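Local coordinates for protein nicotinate phosphoribosyltransferase (PDB 2IM5) that probably catalyses the ATP-dependent joining of nicotinate to phosphoribosyl diphosphate, giving nicotinate mononucleotide on the way to NAD, at residues A[14-26]-A[234-246]. Sequence-based numbering, arbitrary orientation.
Sequences KFTTGYAYAKLFP and EDWINVYDGDLGT
A knobs-into-holes contact joins helix 12-24 to the C-terminal end of helix 228-240, with Val239 as the knob. It sits among Tyr19, Ala20, Lys23 and Leu24. Its two methyls divide the work: CG1 lies 3.6 Å from Tyr19 CE2, while CG2 meets Leu24 CD1 and the methyl of Ala20. The axes of 14-24 and 234-240 cross nearly at right angles (93°), 10.0 Å apart at closest approach.

One residue on, Tyr240 OH donates to Thr16 O at 2.5 Å, in the carbonyl plane and on a lone pair. Thr16 O also takes the helical bond from Ala20 N, so two donors grip it. The Tyr240 ring is held between Val239 CG1 on one face and Leu244 CD1 on the other. Leu244 CD1 reaches on, tip to tip, to Thr16 CG2 at 3.6 Å. Trp236 turns its CH2 edge to Thr16 OG1, and its NE1 bonds to Leu244 O (3.0 Å), which ties the indole to the loop after the helix. Trp215 of helix 213-223 and Trp236 meet edge-to-face.

Lys23 and Asn238 add a polar contact at the exposed side. Lys23 leaves with CG anti to the backbone N (chi1 178°) and stays extended, which carries NZ to Asn238 OD1 at 2.8 Å, above that carbonyl plane. A water links Lys23 NZ to Val239 O. At the far end Asp235 OD2 lies at the edge of the Phe25 ring, 3.5 Å from CZ.

The contact docks a helix of the N-terminal domain onto the last helix before strand 246-248, one of the parallel strands of the TIM-barrel-type domain of the NAPRTase family.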
ATOM      1  N   LYS A  14      -0.865  -3.626  -5.884  1.00 17.87           N
ATOM      2  CA  LYS A  14      -1.175  -5.050  -5.880  1.00 16.69           C
ATOM      3  C   LYS A  14      -0.909  -5.611  -7.278  1.00 18.24           C
ATOM      4  O   LYS A  14      -0.397  -6.725  -7.422  1.00 18.56           O
ATOM      5  CB  LYS A  14      -2.633  -5.284  -5.467  1.00 18.39           C
ATOM      6  CG  LYS A  14      -2.972  -4.788  -4.048  1.00 20.62           C
ATOM      7  CD  LYS A  14      -2.615  -5.787  -2.936  1.00 20.28           C
ATOM      8  CE  LYS A  14      -1.115  -6.082  -2.844  1.00 21.15           C
ATOM      9  NZ  LYS A  14      -0.760  -6.890  -1.633  1.00 19.96           N
ATOM     10  N   PHE A  15      -1.236  -4.834  -8.311  1.00 17.77           N
ATOM     11  CA  PHE A  15      -1.004  -5.279  -9.685  1.00 17.76           C
ATOM     12  C   PHE A  15       0.460  -5.152 -10.099  1.00 17.41           C
ATOM     13  O   PHE A  15       1.006  -6.052 -10.738  1.00 20.54           O
ATOM     14  CB  PHE A  15      -1.866  -4.494 -10.681  1.00 17.54           C
ATOM     15  CG  PHE A  15      -3.335  -4.774 -10.572  1.00 19.71           C
ATOM     16  CD1 PHE A  15      -3.804  -6.071 -10.425  1.00 19.32           C
ATOM     17  CD2 PHE A  15      -4.257  -3.740 -10.646  1.00 22.92           C
ATOM     18  CE1 PHE A  15      -5.170  -6.336 -10.354  1.00 18.24           C
ATOM     19  CE2 PHE A  15      -5.629  -3.999 -10.576  1.00 23.37           C
ATOM     20  CZ  PHE A  15      -6.081  -5.304 -10.430  1.00 19.62           C
ATOM     21  N   THR A  16       1.104  -4.044  -9.747  1.00 15.54           N
ATOM     22  CA  THR A  16       2.501  -3.860 -10.125  1.00 14.69           C
ATOM     23  C   THR A  16       3.409  -4.867  -9.422  1.00 14.50           C
ATOM     24  O   THR A  16       4.361  -5.381 -10.016  1.00 15.96           O
ATOM     25  CB  THR A  16       2.996  -2.415  -9.836  1.00 12.82           C
ATOM     26  OG1 THR A  16       2.859  -2.122  -8.439  1.00 14.63           O
ATOM     27  CG2 THR A  16       2.183  -1.412 -10.640  1.00 11.62           C
ATOM     28  N   THR A  17       3.122  -5.151  -8.159  1.00 14.13           N
ATOM     29  CA  THR A  17       3.922  -6.125  -7.425  1.00 15.52           C
ATOM     30  C   THR A  17       3.499  -7.515  -7.878  1.00 14.14           C
ATOM     31  O   THR A  17       4.312  -8.432  -7.942  1.00 17.12           O
ATOM     32  CB  THR A  17       3.710  -5.994  -5.914  1.00 16.18           C
ATOM     33  OG1 THR A  17       3.877  -4.623  -5.547  1.00 17.87           O
ATOM     34  CG2 THR A  17       4.726  -6.847  -5.146  1.00 15.88           C
ATOM     35  N   GLY A  18       2.217  -7.661  -8.195  1.00 14.70           N
ATOM     36  CA  GLY A  18       1.713  -8.944  -8.655  1.00 13.46           C
ATOM     37  C   GLY A  18       2.402  -9.370  -9.940  1.00 12.54           C
ATOM     38  O   GLY A  18       2.738 -10.545 -10.103  1.00 15.23           O
ATOM     39  N   TYR A  19       2.614  -8.432 -10.859  1.00 10.81           N
ATOM     40  CA  TYR A  19       3.289  -8.764 -12.113  1.00 11.51           C
ATOM     41  C   TYR A  19       4.766  -9.011 -11.848  1.00 11.68           C
ATOM     42  O   TYR A  19       5.370  -9.903 -12.443  1.00 13.67           O
ATOM     43  CB  TYR A  19       3.131  -7.654 -13.158  1.00 10.82           C
ATOM     44  CG  TYR A  19       4.008  -7.882 -14.370  1.00 11.87           C
ATOM     45  CD1 TYR A  19       3.922  -9.065 -15.098  1.00 11.90           C
ATOM     46  CD2 TYR A  19       4.984  -6.954 -14.738  1.00 13.94           C
ATOM     47  CE1 TYR A  19       4.793  -9.328 -16.153  1.00 12.40           C
ATOM     48  CE2 TYR A  19       5.860  -7.206 -15.794  1.00 12.43           C
ATOM     49  CZ  TYR A  19       5.761  -8.394 -16.492  1.00 11.09           C
ATOM     50  OH  TYR A  19       6.635  -8.655 -17.518  1.00 12.09           O
ATOM     51  N   ALA A  20       5.351  -8.228 -10.948  1.00 11.62           N
ATOM     52  CA  ALA A  20       6.758  -8.424 -10.615  1.00 12.30           C
ATOM     53  C   ALA A  20       6.958  -9.859 -10.107  1.00 12.54           C
ATOM     54  O   ALA A  20       7.932 -10.515 -10.479  1.00 11.35           O
ATOM     55  CB  ALA A  20       7.210  -7.416  -9.565  1.00 10.44           C
ATOM     56  N   TYR A  21       6.047 -10.343  -9.258  1.00 12.57           N
ATOM     57  CA  TYR A  21       6.161 -11.721  -8.755  1.00 14.88           C
ATOM     58  C   TYR A  21       5.943 -12.723  -9.901  1.00 15.60           C
ATOM     59  O   TYR A  21       6.672 -13.707 -10.035  1.00 15.85           O
ATOM     60  CB  TYR A  21       5.114 -12.031  -7.678  1.00 13.16           C
ATOM     61  CG  TYR A  21       5.274 -11.318  -6.357  1.00 13.56           C
ATOM     62  CD1 TYR A  21       6.502 -11.281  -5.701  1.00 11.96           C
ATOM     63  CD2 TYR A  21       4.173 -10.742  -5.728  1.00 11.99           C
ATOM     64  CE1 TYR A  21       6.627 -10.688  -4.439  1.00 16.47           C
ATOM     65  CE2 TYR A  21       4.282 -10.147  -4.471  1.00 15.53           C
ATOM     66  CZ  TYR A  21       5.507 -10.124  -3.831  1.00 16.62           C
ATOM     67  OH  TYR A  21       5.599  -9.554  -2.583  1.00 17.13           O
ATOM     68  N   ALA A  22       4.924 -12.461 -10.716  1.00 15.30           N
ATOM     69  CA  ALA A  22       4.588 -13.340 -11.830  1.00 15.05           C
ATOM     70  C   ALA A  22       5.738 -13.489 -12.822  1.00 14.59           C
ATOM     71  O   ALA A  22       5.926 -14.555 -13.418  1.00 14.02           O
ATOM     72  CB  ALA A  22       3.349 -12.821 -12.540  1.00 13.12           C
ATOM     73  N   LYS A  23       6.512 -12.424 -13.001  1.00 13.93           N
ATOM     74  CA  LYS A  23       7.626 -12.476 -13.933  1.00 13.19           C
ATOM     75  C   LYS A  23       8.868 -13.120 -13.351  1.00 13.74           C
ATOM     76  O   LYS A  23       9.418 -14.059 -13.926  1.00 13.48           O
ATOM     77  CB  LYS A  23       8.011 -11.077 -14.413  1.00 14.47           C
ATOM     78  CG  LYS A  23       9.224 -11.106 -15.351  1.00 13.87           C
ATOM     79  CD  LYS A  23       9.752  -9.734 -15.707  1.00 13.25           C
ATOM     80  CE  LYS A  23      10.879  -9.863 -16.741  1.00 14.17           C
ATOM     81  NZ  LYS A  23      11.533  -8.561 -17.038  1.00 17.45           N
ATOM     82  N   LEU A  24       9.306 -12.614 -12.202  1.00 12.59           N
ATOM     83  CA  LEU A  24      10.524 -13.105 -11.578  1.00 12.41           C
ATOM     84  C   LEU A  24      10.415 -14.228 -10.555  1.00 13.23           C
ATOM     85  O   LEU A  24      11.371 -14.987 -10.389  1.00 14.94           O
ATOM     86  CB  LEU A  24      11.281 -11.932 -10.952  1.00 10.15           C
ATOM     87  CG  LEU A  24      11.681 -10.784 -11.893  1.00 10.53           C
ATOM     88  CD1 LEU A  24      12.323  -9.658 -11.053  1.00  9.22           C
ATOM     89  CD2 LEU A  24      12.679 -11.291 -12.961  1.00  6.60           C
ATOM     90  N   PHE A  25       9.275 -14.353  -9.881  1.00 11.97           N
ATOM     91  CA  PHE A  25       9.104 -15.394  -8.863  1.00 12.29           C
ATOM     92  C   PHE A  25       7.773 -16.137  -8.991  1.00 14.74           C
ATOM     93  O   PHE A  25       7.029 -16.268  -8.015  1.00 16.51           O
ATOM     94  CB  PHE A  25       9.192 -14.753  -7.476  1.00 14.01           C
ATOM     95  CG  PHE A  25      10.421 -13.919  -7.281  1.00 13.83           C
ATOM     96  CD1 PHE A  25      11.674 -14.518  -7.163  1.00 14.47           C
ATOM     97  CD2 PHE A  25      10.336 -12.532  -7.272  1.00 11.85           C
ATOM     98  CE1 PHE A  25      12.837 -13.737  -7.048  1.00 16.29           C
ATOM     99  CE2 PHE A  25      11.487 -11.743  -7.155  1.00 15.38           C
ATOM    100  CZ  PHE A  25      12.740 -12.347  -7.044  1.00 14.50           C
ATOM    101  N   PRO A  26       7.467 -16.656 -10.188  1.00 15.15           N
ATOM    102  CA  PRO A  26       6.214 -17.375 -10.425  1.00 15.70           C
ATOM    103  C   PRO A  26       6.011 -18.665  -9.622  1.00 16.56           C
ATOM    104  O   PRO A  26       4.906 -19.205  -9.589  1.00 17.97           O
ATOM    105  CB  PRO A  26       6.241 -17.616 -11.935  1.00 16.17           C
ATOM    106  CG  PRO A  26       7.698 -17.860 -12.200  1.00 16.28           C
ATOM    107  CD  PRO A  26       8.350 -16.740 -11.370  1.00 16.44           C
ATOM    108  N   GLU A 234      17.048  -3.694  -7.913  1.00 14.68           N
ATOM    109  CA  GLU A 234      17.521  -4.228  -9.190  1.00 17.64           C
ATOM    110  C   GLU A 234      16.423  -5.040  -9.872  1.00 18.34           C
ATOM    111  O   GLU A 234      16.245  -4.949 -11.087  1.00 17.91           O
ATOM    112  CB  GLU A 234      18.761  -5.108  -8.994  1.00 20.65           C
ATOM    113  CG  GLU A 234      20.038  -4.330  -8.722  1.00 25.05           C
ATOM    114  CD  GLU A 234      20.598  -3.676  -9.981  1.00 28.97           C
ATOM    115  OE1 GLU A 234      21.251  -4.382 -10.779  1.00 31.09           O
ATOM    116  OE2 GLU A 234      20.378  -2.464 -10.181  1.00 27.78           O
ATOM    117  N   ASP A 235      15.686  -5.832  -9.092  1.00 17.32           N
ATOM    118  CA  ASP A 235      14.609  -6.631  -9.658  1.00 17.05           C
ATOM    119  C   ASP A 235      13.462  -5.744 -10.131  1.00 17.09           C
ATOM    120  O   ASP A 235      12.840  -6.020 -11.155  1.00 16.73           O
ATOM    121  CB  ASP A 235      14.105  -7.665  -8.638  1.00 18.21           C
ATOM    122  CG  ASP A 235      15.103  -8.803  -8.425  1.00 20.80           C
ATOM    123  OD1 ASP A 235      16.068  -8.900  -9.214  1.00 22.55           O
ATOM    124  OD2 ASP A 235      14.928  -9.607  -7.484  1.00 18.99           O
ATOM    125  N   TRP A 236      13.186  -4.670  -9.392  1.00 16.49           N
ATOM    126  CA  TRP A 236      12.113  -3.762  -9.781  1.00 15.24           C
ATOM    127  C   TRP A 236      12.459  -3.104 -11.121  1.00 15.50           C
ATOM    128  O   TRP A 236      11.592  -2.903 -11.984  1.00 14.17           O
ATOM    129  CB  TRP A 236      11.909  -2.696  -8.701  1.00 15.22           C
ATOM    130  CG  TRP A 236      10.660  -1.882  -8.879  1.00 15.58           C
ATOM    131  CD1 TRP A 236      10.575  -0.609  -9.351  1.00 16.77           C
ATOM    132  CD2 TRP A 236       9.318  -2.283  -8.562  1.00 16.71           C
ATOM    133  NE1 TRP A 236       9.264  -0.184  -9.348  1.00 17.17           N
ATOM    134  CE2 TRP A 236       8.472  -1.192  -8.867  1.00 16.21           C
ATOM    135  CE3 TRP A 236       8.749  -3.457  -8.050  1.00 16.73           C
ATOM    136  CZ2 TRP A 236       7.089  -1.237  -8.676  1.00 16.72           C
ATOM    137  CZ3 TRP A 236       7.369  -3.503  -7.857  1.00 17.63           C
ATOM    138  CH2 TRP A 236       6.555  -2.400  -8.168  1.00 16.46           C
ATOM    139  N   ILE A 237      13.731  -2.768 -11.291  1.00 14.61           N
ATOM    140  CA  ILE A 237      14.197  -2.153 -12.527  1.00 15.72           C
ATOM    141  C   ILE A 237      14.104  -3.165 -13.668  1.00 16.15           C
ATOM    142  O   ILE A 237      13.743  -2.818 -14.799  1.00 16.01           O
ATOM    143  CB  ILE A 237      15.654  -1.677 -12.383  1.00 17.03           C
ATOM    144  CG1 ILE A 237      15.713  -0.521 -11.381  1.00 17.35           C
ATOM    145  CG2 ILE A 237      16.212  -1.256 -13.745  1.00 15.66           C
ATOM    146  CD1 ILE A 237      17.113  -0.204 -10.905  1.00 16.75           C
ATOM    147  N   ASN A 238      14.428  -4.421 -13.374  1.00 15.07           N
ATOM    148  CA  ASN A 238      14.337  -5.460 -14.398  1.00 15.72           C
ATOM    149  C   ASN A 238      12.900  -5.566 -14.883  1.00 16.86           C
ATOM    150  O   ASN A 238      12.643  -5.740 -16.071  1.00 19.84           O
ATOM    151  CB  ASN A 238      14.782  -6.811 -13.833  1.00 13.84           C
ATOM    152  CG  ASN A 238      14.535  -7.969 -14.804  1.00 16.73           C
ATOM    153  OD1 ASN A 238      13.399  -8.425 -14.988  1.00 14.24           O
ATOM    154  ND2 ASN A 238      15.605  -8.443 -15.435  1.00 14.98           N
ATOM    155  N   VAL A 239      11.958  -5.444 -13.958  1.00 15.99           N
ATOM    156  CA  VAL A 239      10.558  -5.553 -14.317  1.00 15.24           C
ATOM    157  C   VAL A 239       9.990  -4.318 -15.017  1.00 16.60           C
ATOM    158  O   VAL A 239       9.313  -4.440 -16.037  1.00 15.17           O
ATOM    159  CB  VAL A 239       9.693  -5.853 -13.060  1.00 15.49           C
ATOM    160  CG1 VAL A 239       8.210  -5.907 -13.429  1.00 13.09           C
ATOM    161  CG2 VAL A 239      10.138  -7.172 -12.420  1.00  9.93           C
ATOM    162  N   TYR A 240      10.282  -3.132 -14.492  1.00 16.89           N
ATOM    163  CA  TYR A 240       9.699  -1.920 -15.051  1.00 17.85           C
ATOM    164  C   TYR A 240      10.594  -0.963 -15.813  1.00 20.35           C
ATOM    165  O   TYR A 240      10.143   0.097 -16.236  1.00 18.91           O
ATOM    166  CB  TYR A 240       8.939  -1.185 -13.936  1.00 16.04           C
ATOM    167  CG  TYR A 240       7.737  -1.984 -13.467  1.00 13.49           C
ATOM    168  CD1 TYR A 240       6.670  -2.229 -14.326  1.00 10.82           C
ATOM    169  CD2 TYR A 240       7.701  -2.556 -12.194  1.00 11.11           C
ATOM    170  CE1 TYR A 240       5.602  -3.022 -13.936  1.00  8.91           C
ATOM    171  CE2 TYR A 240       6.630  -3.353 -11.797  1.00  9.38           C
ATOM    172  CZ  TYR A 240       5.588  -3.579 -12.677  1.00  6.86           C
ATOM    173  OH  TYR A 240       4.521  -4.356 -12.312  1.00 10.98           O
ATOM    174  N   ASP A 241      11.855  -1.346 -15.989  1.00 24.00           N
ATOM    175  CA  ASP A 241      12.827  -0.557 -16.744  1.00 28.26           C
ATOM    176  C   ASP A 241      12.864   0.932 -16.442  1.00 27.30           C
ATOM    177  O   ASP A 241      12.987   1.737 -17.358  1.00 28.52           O
ATOM    178  CB  ASP A 241      12.576  -0.726 -18.243  1.00 32.74           C
ATOM    179  CG  ASP A 241      12.296  -2.166 -18.631  1.00 38.48           C
ATOM    180  OD1 ASP A 241      13.122  -3.049 -18.294  1.00 42.39           O
ATOM    181  OD2 ASP A 241      11.251  -2.414 -19.280  1.00 42.07           O
ATOM    182  N   GLY A 242      12.761   1.305 -15.173  1.00 27.25           N
ATOM    183  CA  GLY A 242      12.794   2.716 -14.842  1.00 25.73           C
ATOM    184  C   GLY A 242      11.446   3.336 -14.530  1.00 24.96           C
ATOM    185  O   GLY A 242      11.395   4.412 -13.944  1.00 23.97           O
ATOM    186  N   ASP A 243      10.352   2.693 -14.933  1.00 24.66           N
ATOM    187  CA  ASP A 243       9.024   3.226 -14.613  1.00 24.84           C
ATOM    188  C   ASP A 243       8.756   2.951 -13.132  1.00 22.74           C
ATOM    189  O   ASP A 243       9.453   2.148 -12.517  1.00 22.41           O
ATOM    190  CB  ASP A 243       7.936   2.553 -15.461  1.00 27.70           C
ATOM    191  CG  ASP A 243       7.812   3.164 -16.847  1.00 31.96           C
ATOM    192  OD1 ASP A 243       7.906   4.407 -16.955  1.00 32.41           O
ATOM    193  OD2 ASP A 243       7.607   2.413 -17.829  1.00 33.62           O
ATOM    194  N   LEU A 244       7.761   3.622 -12.565  1.00 22.54           N
ATOM    195  CA  LEU A 244       7.415   3.424 -11.157  1.00 22.44           C
ATOM    196  C   LEU A 244       8.676   3.561 -10.295  1.00 22.31           C
ATOM    197  O   LEU A 244       8.921   2.755  -9.395  1.00 19.75           O
ATOM    198  CB  LEU A 244       6.799   2.029 -10.966  1.00 21.65           C
ATOM    199  CG  LEU A 244       5.708   1.653 -11.980  1.00 24.18           C
ATOM    200  CD1 LEU A 244       5.201   0.241 -11.705  1.00 22.53           C
ATOM    201  CD2 LEU A 244       4.563   2.664 -11.902  1.00 23.33           C
ATOM    202  N   GLY A 245       9.462   4.597 -10.584  1.00 21.47           N
ATOM    203  CA  GLY A 245      10.713   4.831  -9.880  1.00 21.58           C
ATOM    204  C   GLY A 245      10.722   5.433  -8.483  1.00 20.47           C
ATOM    205  O   GLY A 245      11.510   6.329  -8.215  1.00 22.51           O
ATOM    206  N   THR A 246       9.864   4.955  -7.593  1.00 20.55           N
ATOM    207  CA  THR A 246       9.842   5.455  -6.219  1.00 20.49           C
ATOM    208  C   THR A 246      10.241   4.298  -5.325  1.00 20.48           C
ATOM    209  O   THR A 246       9.830   3.165  -5.560  1.00 20.27           O
ATOM    210  CB  THR A 246       8.442   5.927  -5.801  1.00 21.56           C
ATOM    211  OG1 THR A 246       8.030   7.002  -6.649  1.00 21.99           O
ATOM    212  CG2 THR A 246       8.449   6.413  -4.356  1.00 18.63           C
TER
HETATM  213  O   HOH W   1       9.514  -6.694 -17.714  1.00 28.82           O